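PDB 2HJP: phosphonopyruvate hydrolase from Variovorax sp., which hydrolyses the carbon-phosphorus bond of phosphonopyruvate to give pyruvate and phosphate, using a divalent metal cation such as magnesium, cobalt or manganese. Local coordinates for residues K3-L7 against A71-P77; F17-A22 against F36-S42; A21-P25 against M66-I70; L26-L30 against I273-G277. All blocks are in the same frame, centred on the assembly; numbering follows the deposited sequence.

Interaction 1: residues K3-L7 against A71-P77. With XYS (alpha-D-xylopyranose), chain B.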
loop_
_atom_site.group_PDB
_atom_site.type_symbol
_atom_site.label_atom_id
_atom_site.label_comp_id
_atom_site.label_asym_id
_atom_site.label_seq_id
_atom_site.Cartn_x
_atom_site.Cartn_y
_atom_site.Cartn_z
ATOM N N LYS A 3 15.478 -20.840 -0.091
ATOM C CA LYS A 3 15.737 -20.292 1.254
ATOM C C LYS A 3 15.090 -21.143 2.337
ATOM O O LYS A 3 15.651 -21.343 3.394
ATOM C CB LYS A 3 15.206 -18.857 1.362
ATOM C CG LYS A 3 15.846 -17.883 0.379
ATOM C CD LYS A 3 15.022 -16.605 0.260
ATOM C CE LYS A 3 15.922 -15.440 -0.250
ATOM N NZ LYS A 3 15.100 -14.182 -0.433
ATOM N N ASN A 4 13.895 -21.660 2.087
ATOM C CA ASN A 4 13.218 -22.457 3.167
ATOM C C ASN A 4 14.014 -23.700 3.495
ATOM O O ASN A 4 14.129 -24.092 4.633
ATOM C CB ASN A 4 11.810 -22.880 2.757
ATOM C CG ASN A 4 10.869 -21.683 2.565
ATOM O OD1 ASN A 4 11.202 -20.558 2.920
ATOM N ND2 ASN A 4 9.674 -21.940 1.983
ATOM N N GLN A 5 14.573 -24.315 2.455
ATOM C CA GLN A 5 15.393 -25.510 2.641
ATOM C C GLN A 5 16.634 -25.137 3.425
ATOM O O GLN A 5 17.039 -25.851 4.345
ATOM C CB GLN A 5 15.820 -26.086 1.285
ATOM C CG GLN A 5 14.704 -26.636 0.482
ATOM C CD GLN A 5 15.217 -27.183 -0.813
ATOM O OE1 GLN A 5 15.972 -26.507 -1.548
ATOM N NE2 GLN A 5 14.836 -28.426 -1.109
ATOM N N ALA A 6 17.280 -24.049 3.014
ATOM C CA ALA A 6 18.458 -23.563 3.738
ATOM C C ALA A 6 18.189 -23.390 5.254
ATOM O O ALA A 6 18.999 -23.741 6.051
ATOM C CB ALA A 6 18.929 -22.191 3.141
ATOM N N LEU A 7 17.057 -22.806 5.645
ATOM C CA LEU A 7 16.784 -22.605 7.060
ATOM C C LEU A 7 16.529 -23.942 7.733
ATOM O O LEU A 7 17.034 -24.215 8.843
ATOM C CB LEU A 7 15.587 -21.661 7.247
ATOM C CG LEU A 7 15.110 -21.444 8.682
ATOM C CD1 LEU A 7 16.243 -20.858 9.525
ATOM C CD2 LEU A 7 13.830 -20.568 8.675
ATOM N N ALA A 71 12.791 -9.730 1.421
ATOM C CA ALA A 71 13.054 -11.020 0.835
ATOM C C ALA A 71 13.468 -10.873 -0.641
ATOM O O ALA A 71 14.211 -11.695 -1.117
ATOM C CB ALA A 71 11.813 -11.945 0.988
ATOM N N SER A 72 13.022 -9.823 -1.341
ATOM C CA SER A 72 13.377 -9.669 -2.749
ATOM C C SER A 72 14.763 -9.065 -2.910
ATOM O O SER A 72 15.308 -8.962 -4.012
ATOM C CB SER A 72 12.331 -8.786 -3.473
ATOM O OG SER A 72 12.359 -7.462 -2.953
ATOM N N THR A 73 15.346 -8.652 -1.797
ATOM C CA THR A 73 16.671 -8.050 -1.827
ATOM C C THR A 73 17.763 -9.031 -1.338
ATOM O O THR A 73 18.847 -8.992 -1.844
ATOM C CB THR A 73 16.678 -6.794 -0.921
ATOM O OG1 THR A 73 15.748 -5.853 -1.456
ATOM C CG2 THR A 73 18.070 -6.093 -0.820
ATOM N N VAL A 74 17.496 -9.875 -0.331
ATOM C CA VAL A 74 18.574 -10.708 0.178
ATOM C C VAL A 74 18.446 -12.153 -0.359
ATOM O O VAL A 74 17.387 -12.546 -0.841
ATOM C CB VAL A 74 18.603 -10.694 1.791
ATOM C CG1 VAL A 74 18.732 -9.231 2.321
ATOM C CG2 VAL A 74 17.306 -11.258 2.343
ATOM N N SER A 75 19.517 -12.923 -0.245
ATOM C CA SER A 75 19.529 -14.297 -0.712
ATOM C C SER A 75 19.467 -15.236 0.502
ATOM O O SER A 75 19.341 -16.455 0.349
ATOM C CB SER A 75 20.832 -14.573 -1.528
ATOM O OG SER A 75 21.944 -14.759 -0.627
ATOM N N ILE A 76 19.491 -14.685 1.728
ATOM C CA ILE A 76 19.482 -15.540 2.907
ATOM C C ILE A 76 18.043 -15.568 3.492
ATOM O O ILE A 76 17.256 -14.685 3.170
ATOM C CB ILE A 76 20.519 -15.043 3.970
ATOM C CG1 ILE A 76 20.228 -13.589 4.365
ATOM C CG2 ILE A 76 21.947 -15.235 3.397
ATOM C CD1 ILE A 76 20.483 -12.527 3.364
ATOM N N PRO A 77 17.688 -16.575 4.324
ATOM C CA PRO A 77 16.334 -16.675 4.910
ATOM C C PRO A 77 15.886 -15.474 5.751
ATOM O O PRO A 77 16.672 -14.885 6.513
ATOM C CB PRO A 77 16.415 -17.918 5.811
ATOM C CG PRO A 77 17.498 -18.738 5.163
ATOM C CD PRO A 77 18.534 -17.705 4.775
HETATM C C1 XYS B . 24.015 -11.551 -3.009
HETATM C C2 XYS B . 23.618 -11.351 -4.500
HETATM C C3 XYS B . 22.526 -12.409 -4.855
HETATM C C4 XYS B . 22.981 -13.875 -4.529
HETATM C C5 XYS B . 23.782 -14.054 -3.223
HETATM O O1 XYS B . 22.966 -11.313 -2.039
HETATM O O2 XYS B . 23.069 -10.042 -4.667
HETATM O O3 XYS B . 22.127 -12.282 -6.248
HETATM O O4 XYS B . 21.983 -14.904 -4.704
HETATM O O5 XYS B . 24.586 -12.856 -2.802
HETATM O O HOH W 1 14.645 -13.778 2.454
#
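A lysine from the N-terminal helix reaches into an alpha-to-beta loop of the barrel. Residues 3-7 begin helix 3-13; residues 71-77 link the end of helix 60-71 to strand 78-81. Lys3 is almost fully extended and points toward the loop, which bends round its ammonium group. Lys3 NZ donates a hydrogen bond to Val74 O at 2.8 Å. Ala71 O lies 2.7 Å from Lys3 NZ. A water accepts from Lys3 NZ at 3.0 Å and donates to Ile76 O at 2.9 Å. The lysine charge therefore sits among backbone carbonyls, where the chain leaves the helix and turns toward the strand. Beside it, the helix rests on the Pro77 ring. Leu7 CB is 4.1 Å and Ala6 CB 4.2 Å from Pro77 CG, and Lys3 O is 3.7 Å from the same Pro77 CG. Ser75 faces away from the helix; its OG is hydrogen-bonded to Glu32 and lies 3.3 Å from C5 of the bound xylopyranose. Pro77 leads directly into the third barrel strand and is hydrogen-bonded through its backbone to Ile39 of the second. This placement fits a TIM barrel whose N-terminal helix covers the end where the strands begin.

Interaction 2: residues F17-A22 against F36-S42. With PPR (phosphonopyruvate), chain G.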
loop_
_atom_site.group_PDB
_atom_site.type_symbol
_atom_site.label_atom_id
_atom_site.label_comp_id
_atom_site.label_asym_id
_atom_site.label_seq_id
_atom_site.Cartn_x
_atom_site.Cartn_y
_atom_site.Cartn_z
ATOM N N PHE A 17 22.400 -20.968 14.153
ATOM C CA PHE A 17 22.010 -20.026 13.079
ATOM C C PHE A 17 21.815 -18.613 13.670
ATOM O O PHE A 17 21.116 -18.448 14.716
ATOM C CB PHE A 17 20.689 -20.514 12.494
ATOM C CG PHE A 17 20.185 -19.743 11.326
ATOM C CD1 PHE A 17 20.656 -20.014 10.057
ATOM C CD2 PHE A 17 19.208 -18.770 11.502
ATOM C CE1 PHE A 17 20.174 -19.327 8.932
ATOM C CE2 PHE A 17 18.689 -18.062 10.419
ATOM C CZ PHE A 17 19.177 -18.342 9.098
ATOM N N THR A 18 22.430 -17.612 13.049
ATOM C CA THR A 18 22.281 -16.240 13.539
ATOM C C THR A 18 21.389 -15.421 12.609
ATOM O O THR A 18 21.463 -15.540 11.368
ATOM C CB THR A 18 23.639 -15.521 13.650
ATOM O OG1 THR A 18 24.212 -15.422 12.357
ATOM C CG2 THR A 18 24.615 -16.339 14.524
ATOM N N ALA A 19 20.524 -14.633 13.214
ATOM C CA ALA A 19 19.641 -13.792 12.395
ATOM C C ALA A 19 19.721 -12.371 13.020
ATOM O O ALA A 19 19.619 -12.212 14.230
ATOM C CB ALA A 19 18.179 -14.285 12.456
ATOM N N MET A 20 19.869 -11.380 12.170
ATOM C CA MET A 20 19.964 -9.943 12.581
ATOM C C MET A 20 18.740 -9.121 12.153
ATOM O O MET A 20 18.206 -9.221 11.003
ATOM C CB MET A 20 21.217 -9.313 11.936
ATOM C CG MET A 20 21.354 -7.769 12.126
ATOM S SD MET A 20 21.322 -7.312 13.873
ATOM C CE MET A 20 22.999 -7.855 14.400
ATOM N N ALA A 21 18.315 -8.285 13.083
ATOM C CA ALA A 21 17.209 -7.397 12.819
ATOM C C ALA A 21 17.488 -6.463 11.617
ATOM O O ALA A 21 18.637 -6.049 11.368
ATOM C CB ALA A 21 16.980 -6.515 14.071
ATOM N N ALA A 22 16.427 -6.102 10.899
ATOM C CA ALA A 22 16.529 -5.154 9.822
ATOM C C ALA A 22 15.215 -4.392 9.751
ATOM O O ALA A 22 14.153 -5.006 9.870
ATOM C CB ALA A 22 16.804 -5.828 8.456
ATOM N N PHE A 36 25.611 -12.671 8.551
ATOM C CA PHE A 36 24.631 -13.332 9.413
ATOM C C PHE A 36 23.915 -14.389 8.588
ATOM O O PHE A 36 23.845 -14.299 7.363
ATOM C CB PHE A 36 23.629 -12.312 10.005
ATOM C CG PHE A 36 24.231 -11.447 11.044
ATOM C CD1 PHE A 36 24.394 -11.927 12.353
ATOM C CD2 PHE A 36 24.698 -10.180 10.705
ATOM C CE1 PHE A 36 24.999 -11.164 13.321
ATOM C CE2 PHE A 36 25.335 -9.369 11.672
ATOM C CZ PHE A 36 25.485 -9.865 13.006
ATOM N N GLY A 37 23.391 -15.399 9.276
ATOM C CA GLY A 37 22.688 -16.508 8.662
ATOM C C GLY A 37 21.340 -16.114 8.077
ATOM O O GLY A 37 20.950 -16.607 7.020
ATOM N N GLY A 38 20.619 -15.245 8.770
ATOM C CA GLY A 38 19.330 -14.842 8.245
ATOM C C GLY A 38 18.959 -13.432 8.745
ATOM O O GLY A 38 19.710 -12.823 9.552
ATOM N N ILE A 39 17.846 -12.917 8.245
ATOM C CA ILE A 39 17.327 -11.620 8.617
ATOM C C ILE A 39 16.136 -11.795 9.584
ATOM O O ILE A 39 15.332 -12.721 9.410
ATOM C CB ILE A 39 16.830 -10.844 7.336
ATOM C CG1 ILE A 39 17.976 -10.728 6.307
ATOM C CG2 ILE A 39 16.241 -9.463 7.735
ATOM C CD1 ILE A 39 19.222 -9.926 6.744
ATOM N N TRP A 40 16.054 -10.937 10.610
ATOM C CA TRP A 40 14.943 -10.953 11.563
ATOM C C TRP A 40 14.072 -9.732 11.170
ATOM O O TRP A 40 14.506 -8.559 11.317
ATOM C CB TRP A 40 15.495 -10.821 13.001
ATOM C CG TRP A 40 14.516 -10.471 14.073
ATOM C CD1 TRP A 40 14.655 -9.489 15.011
ATOM C CD2 TRP A 40 13.274 -11.136 14.385
ATOM N NE1 TRP A 40 13.586 -9.497 15.888
ATOM C CE2 TRP A 40 12.726 -10.488 15.522
ATOM C CE3 TRP A 40 12.579 -12.216 13.814
ATOM C CZ2 TRP A 40 11.511 -10.889 16.106
ATOM C CZ3 TRP A 40 11.376 -12.626 14.379
ATOM C CH2 TRP A 40 10.843 -11.959 15.520
ATOM N N GLY A 41 12.866 -10.009 10.672
ATOM C CA GLY A 41 11.957 -8.939 10.249
ATOM C C GLY A 41 11.177 -8.453 11.453
ATOM O O GLY A 41 9.990 -8.608 11.585
ATOM N N SER A 42 11.926 -7.843 12.340
ATOM C CA SER A 42 11.497 -7.307 13.612
ATOM C C SER A 42 10.303 -6.317 13.626
ATOM O O SER A 42 10.356 -5.307 12.964
ATOM C CB SER A 42 12.714 -6.573 14.228
ATOM O OG SER A 42 12.301 -5.963 15.451
HETATM C C1 PPR G . 10.964 -7.768 17.901
HETATM O O1 PPR G . 12.201 -7.580 17.550
HETATM O "O2'" PPR G . 10.023 -7.183 17.435
HETATM C C2 PPR G . 10.778 -8.818 18.954
HETATM C C3 PPR G . 11.619 -9.148 19.978
HETATM O O2 PPR G . 9.621 -9.470 18.835
HETATM P P PPR G . 11.286 -7.991 21.392
HETATM O O1P PPR G . 9.820 -8.308 21.801
HETATM O O2P PPR G . 11.491 -6.557 20.835
HETATM O O3P PPR G . 12.212 -8.408 22.436
HETATM O O HOH W 2 11.226 -5.338 10.210
#
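Met20 lays its CB over one face of the Phe36 ring, 3.9 Å from the ring centroid. Met20 SD is 5.2 Å from the same centroid, a Met-aromatic contact, and Met20 CE reaches Phe36 CZ at 3.5 Å. Beside this pair, strands 17-21 and 38-41 run parallel in a regular ladder. Gly38 N donates to Thr18 O (2.7 Å), Met20 N to Gly38 O (3.0 Å), Trp40 N to Met20 O (2.8 Å) and Ala22 N to Trp40 O (3.1 Å). Gly37 and Gly38 leave room for the Phe17 ring: a CB on either would clash with it. Gly37 CA makes an off-centre CH-pi contact with that ring, 4.2 Å from its centroid. Ala19, Ala21 and Trp40 share one face of the sheet; Met20 and Ile39 share the other. At the C-terminal end, Trp40 NE1 (2.9 Å) and Ser42 OG (2.7 Å) both donate to O1 of phosphonopyruvate. The strand ends thus carry part of the substrate site, as expected of a TIM barrel. Strand 229-234 pairs with the other edge of 17-21 and closes the barrel. Strand 78-81 flanks 38-41, and helix 25-34, the crossover of this beta-alpha-beta unit, packs on Ala22 and Ile39.

Interaction 3: residues A21-P25 against M66-I70. With NA (sodium ion), chain D.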
loop_
_atom_site.group_PDB
_atom_site.type_symbol
_atom_site.label_atom_id
_atom_site.label_comp_id
_atom_site.label_asym_id
_atom_site.label_seq_id
_atom_site.Cartn_x
_atom_site.Cartn_y
_atom_site.Cartn_z
ATOM N N ALA A 21 18.315 -8.285 13.083
ATOM C CA ALA A 21 17.209 -7.397 12.819
ATOM C C ALA A 21 17.488 -6.463 11.617
ATOM O O ALA A 21 18.637 -6.049 11.368
ATOM C CB ALA A 21 16.980 -6.515 14.071
ATOM N N ALA A 22 16.427 -6.102 10.899
ATOM C CA ALA A 22 16.529 -5.154 9.822
ATOM C C ALA A 22 15.215 -4.392 9.751
ATOM O O ALA A 22 14.153 -5.006 9.870
ATOM C CB ALA A 22 16.804 -5.828 8.456
ATOM N N HIS A 23 15.283 -3.066 9.577
ATOM C CA HIS A 23 14.046 -2.248 9.456
ATOM C C HIS A 23 13.800 -1.821 7.976
ATOM O O HIS A 23 12.805 -1.132 7.653
ATOM C CB HIS A 23 14.086 -1.027 10.414
ATOM C CG HIS A 23 15.380 -0.268 10.399
ATOM N ND1 HIS A 23 16.489 -0.650 11.148
ATOM C CD2 HIS A 23 15.726 0.879 9.776
ATOM C CE1 HIS A 23 17.456 0.240 10.975
ATOM N NE2 HIS A 23 17.018 1.170 10.141
ATOM N N ASN A 24 14.724 -2.166 7.075
ATOM C CA ASN A 24 14.530 -1.907 5.642
ATOM C C ASN A 24 15.423 -2.846 4.839
ATOM O O ASN A 24 16.224 -3.529 5.439
ATOM C CB ASN A 24 14.769 -0.439 5.248
ATOM C CG ASN A 24 16.104 0.036 5.599
ATOM O OD1 ASN A 24 17.052 -0.608 5.325
ATOM N ND2 ASN A 24 16.184 1.226 6.193
ATOM N N PRO A 25 15.233 -2.944 3.498
ATOM C CA PRO A 25 16.052 -3.848 2.651
ATOM C C PRO A 25 17.566 -3.506 2.648
ATOM O O PRO A 25 18.408 -4.397 2.539
ATOM C CB PRO A 25 15.446 -3.674 1.264
ATOM C CG PRO A 25 13.954 -3.448 1.577
ATOM C CD PRO A 25 14.069 -2.452 2.738
ATOM N N MET A 66 7.023 -4.737 3.868
ATOM C CA MET A 66 8.431 -4.608 4.181
ATOM C C MET A 66 9.054 -6.005 4.084
ATOM O O MET A 66 10.204 -6.098 3.691
ATOM C CB MET A 66 8.646 -4.040 5.622
ATOM C CG MET A 66 10.165 -3.869 5.970
ATOM S SD MET A 66 11.106 -3.054 4.627
ATOM C CE MET A 66 10.527 -1.328 4.935
ATOM N N MET A 67 8.348 -7.069 4.484
ATOM C CA MET A 67 8.952 -8.408 4.412
ATOM C C MET A 67 9.173 -8.757 2.957
ATOM O O MET A 67 10.212 -9.322 2.594
ATOM C CB MET A 67 8.101 -9.504 5.086
ATOM C CG MET A 67 7.896 -9.315 6.617
ATOM S SD MET A 67 9.458 -9.110 7.557
ATOM C CE MET A 67 9.531 -7.358 7.839
ATOM N N ARG A 68 8.187 -8.455 2.113
ATOM C CA ARG A 68 8.323 -8.709 0.666
ATOM C C ARG A 68 9.556 -8.034 0.068
ATOM O O ARG A 68 10.341 -8.648 -0.680
ATOM C CB ARG A 68 7.102 -8.185 -0.117
ATOM C CG ARG A 68 6.865 -8.992 -1.384
ATOM C CD ARG A 68 5.779 -8.310 -2.278
ATOM N NE ARG A 68 4.551 -8.205 -1.456
ATOM C CZ ARG A 68 3.774 -9.237 -1.123
ATOM N NH1 ARG A 68 4.036 -10.507 -1.557
ATOM N NH2 ARG A 68 2.764 -9.019 -0.264
ATOM N N ALA A 69 9.691 -6.752 0.377
ATOM C CA ALA A 69 10.794 -5.981 -0.107
ATOM C C ALA A 69 12.145 -6.551 0.423
ATOM O O ALA A 69 13.098 -6.640 -0.315
ATOM C CB ALA A 69 10.586 -4.467 0.350
ATOM N N ILE A 70 12.213 -6.908 1.703
ATOM C CA ILE A 70 13.471 -7.488 2.217
ATOM C C ILE A 70 13.787 -8.845 1.537
ATOM O O ILE A 70 14.900 -9.100 1.124
ATOM C CB ILE A 70 13.394 -7.728 3.749
ATOM C CG1 ILE A 70 13.450 -6.371 4.483
ATOM C CG2 ILE A 70 14.566 -8.743 4.194
ATOM C CD1 ILE A 70 13.170 -6.448 5.978
HETATM NA NA NA D . 11.619 1.293 7.929
#
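The loop that carries a sodium ligand, between the first barrel strand and helix 25-34, packs here on helix 60-71. His23 O binds the sodium ion at 2.7 Å, and Ser49 OG is another ligand. Next to this carbonyl lies the Met66 side chain, with Met66 CE 3.6 Å from His23 O. Met66 SD is 3.8 Å from Asn24 CA and 3.6 Å from Pro25 CD. Of residues 21-25, Pro25 buries the most surface against helix 60-71. Its CG meets Ala69 CB at 3.7 Å and Ile70 CG1 at 4.2 Å. Ile70 also extends its CD1 to within 4.4 Å of Ala22 CB. Asn24 points away from helix 60-71 and is the N-cap of helix 25-34, its OD1 accepting from Val27 N. Ser49 and Tyr50 of the second subunit pack beside the contact. Between the two segments the contact is made by apolar packing, with Met66, Ala69 and Ile70 against Ala22 and Pro25. The polar groups of the loop are used in other directions: the His23 carbonyl for sodium, the His23 ring for Glu45 and Asn24 for the cap.

Interaction 4: residues L26-L30 against I273-G277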
loop_
_atom_site.group_PDB
_atom_site.type_symbol
_atom_site.label_atom_id
_atom_site.label_comp_id
_atom_site.label_asym_id
_atom_site.label_seq_id
_atom_site.Cartn_x
_atom_site.Cartn_y
_atom_site.Cartn_z
ATOM N N LEU A 26 17.898 -2.214 2.748
ATOM C CA LEU A 26 19.305 -1.845 2.750
ATOM C C LEU A 26 20.003 -2.458 3.997
ATOM O O LEU A 26 21.070 -3.050 3.899
ATOM C CB LEU A 26 19.498 -0.290 2.681
ATOM C CG LEU A 26 20.937 0.281 2.764
ATOM C CD1 LEU A 26 21.756 -0.226 1.626
ATOM C CD2 LEU A 26 20.967 1.809 2.753
ATOM N N VAL A 27 19.414 -2.253 5.156
ATOM C CA VAL A 27 19.985 -2.806 6.377
ATOM C C VAL A 27 20.032 -4.347 6.258
ATOM O O VAL A 27 21.000 -4.982 6.699
ATOM C CB VAL A 27 19.099 -2.415 7.594
ATOM C CG1 VAL A 27 19.450 -3.296 8.791
ATOM C CG2 VAL A 27 19.276 -0.848 7.880
ATOM N N ALA A 28 18.995 -4.954 5.671
ATOM C CA ALA A 28 19.011 -6.444 5.515
ATOM C C ALA A 28 20.182 -6.832 4.629
ATOM O O ALA A 28 20.878 -7.851 4.861
ATOM C CB ALA A 28 17.668 -6.940 4.918
ATOM N N LYS A 29 20.391 -6.060 3.549
ATOM C CA LYS A 29 21.535 -6.338 2.676
ATOM C C LYS A 29 22.854 -6.219 3.460
ATOM O O LYS A 29 23.777 -7.052 3.277
ATOM C CB LYS A 29 21.518 -5.395 1.467
ATOM C CG LYS A 29 22.646 -5.625 0.421
ATOM C CD LYS A 29 22.313 -4.793 -0.854
ATOM C CE LYS A 29 23.189 -5.154 -2.045
ATOM N NZ LYS A 29 22.807 -4.339 -3.250
ATOM N N LEU A 30 22.971 -5.234 4.358
ATOM C CA LEU A 30 24.222 -5.143 5.087
ATOM C C LEU A 30 24.400 -6.340 6.013
ATOM O O LEU A 30 25.529 -6.811 6.179
ATOM C CB LEU A 30 24.314 -3.832 5.856
ATOM C CG LEU A 30 24.395 -2.603 4.925
ATOM C CD1 LEU A 30 24.089 -1.325 5.708
ATOM C CD2 LEU A 30 25.793 -2.527 4.262
ATOM N N ILE A 273 25.447 4.300 -3.782
ATOM C CA ILE A 273 24.991 3.935 -5.112
ATOM C C ILE A 273 25.334 2.452 -5.452
ATOM O O ILE A 273 24.575 1.760 -6.155
ATOM C CB ILE A 273 25.594 4.935 -6.181
ATOM C CG1 ILE A 273 24.872 6.293 -6.015
ATOM C CG2 ILE A 273 25.312 4.466 -7.627
ATOM C CD1 ILE A 273 25.583 7.483 -6.659
ATOM N N GLU A 274 26.476 1.974 -4.961
ATOM C CA GLU A 274 26.845 0.594 -5.206
ATOM C C GLU A 274 25.913 -0.368 -4.414
ATOM O O GLU A 274 25.509 -1.421 -4.892
ATOM C CB GLU A 274 28.340 0.386 -4.830
ATOM C CG GLU A 274 28.802 -1.088 -5.078
ATOM C CD GLU A 274 30.169 -1.430 -4.412
ATOM O OE1 GLU A 274 31.061 -0.543 -4.362
ATOM O OE2 GLU A 274 30.361 -2.589 -3.944
ATOM N N LEU A 275 25.569 0.022 -3.201
ATOM C CA LEU A 275 24.690 -0.790 -2.370
ATOM C C LEU A 275 23.287 -0.833 -2.987
ATOM O O LEU A 275 22.520 -1.758 -2.739
ATOM C CB LEU A 275 24.607 -0.202 -0.950
ATOM C CG LEU A 275 25.771 -0.647 -0.030
ATOM C CD1 LEU A 275 25.780 0.200 1.217
ATOM C CD2 LEU A 275 25.616 -2.150 0.318
ATOM N N GLN A 276 22.972 0.172 -3.793
ATOM C CA GLN A 276 21.697 0.221 -4.485
ATOM C C GLN A 276 21.607 -0.689 -5.721
ATOM O O GLN A 276 20.568 -0.780 -6.340
ATOM C CB GLN A 276 21.423 1.668 -4.925
ATOM C CG GLN A 276 20.874 2.594 -3.818
ATOM C CD GLN A 276 20.837 4.046 -4.340
ATOM O OE1 GLN A 276 21.875 4.587 -4.802
ATOM N NE2 GLN A 276 19.654 4.670 -4.304
ATOM N N GLY A 277 22.699 -1.345 -6.088
ATOM C CA GLY A 277 22.669 -2.235 -7.239
ATOM C C GLY A 277 22.952 -1.487 -8.542
ATOM O O GLY A 277 22.519 -1.932 -9.638
#
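The last turn of helix 269-275 packs against helix 25-34, at the outer side of the barrel. Ile273 comes first and is out of reach of residues 26-30; its side chain packs on Phe44 of the second subunit. Its carbonyl accepts a weak hydrogen bond from Gln276 N. Glu274 adds little to the contact, but Glu274 O accepts from Gly277 N at 3.1 Å and so helps close the last turn. Leu275 is the main residue. Its side chain points toward the other helix and settles on two leucines one turn apart. Leu275 CB lies 3.8 Å from Leu26 CD1, and Leu275 CD2 lies 4.0 Å from Leu30 CD2. Leu275 O accepts a hydrogen bond of 2.6 Å from Lys29 NZ. The lysine is fully extended, so its ammonium group meets a carbonyl at the helix end. Gln276 turns away and packs on Val52 of the second subunit. Gly277 leaves the helix with positive phi in a Schellman motif, a conformation that glycine takes easily. It is also the N-cap of helix 278-288. Helix 25-34 itself joins barrel strands 17-21 and 38-41. Its inner face, with Val27 and Ala28, covers Ala22, while Leu26, Lys29 and Leu30 meet the C-terminal segment. Ala48 and Phe250 of the second subunit pack on Leu26 and Val27.

Interactions 2 and 3 start from the same part of the chain and share Ala21 and Ala22; their centres are about 10 Å apart. Interaction 1 spans both in sequence and joins interaction 2 through a backbone hydrogen bond of 2.9 Å between Pro77 O and Ile39 N. It lies where the barrel strands begin. The centre of interaction 4 is about 16 Å from those of interactions 1 and 2 and about 12 Å from that of interaction 3. It brings the distant C-terminal region to helix 25-34, whose Ala28 touches Ala22, Ile39, Ile70 and Val74. Interactions 2, 3 and 4 run from the substrate-binding strands outward to the helical layer. All four touch the second subunit.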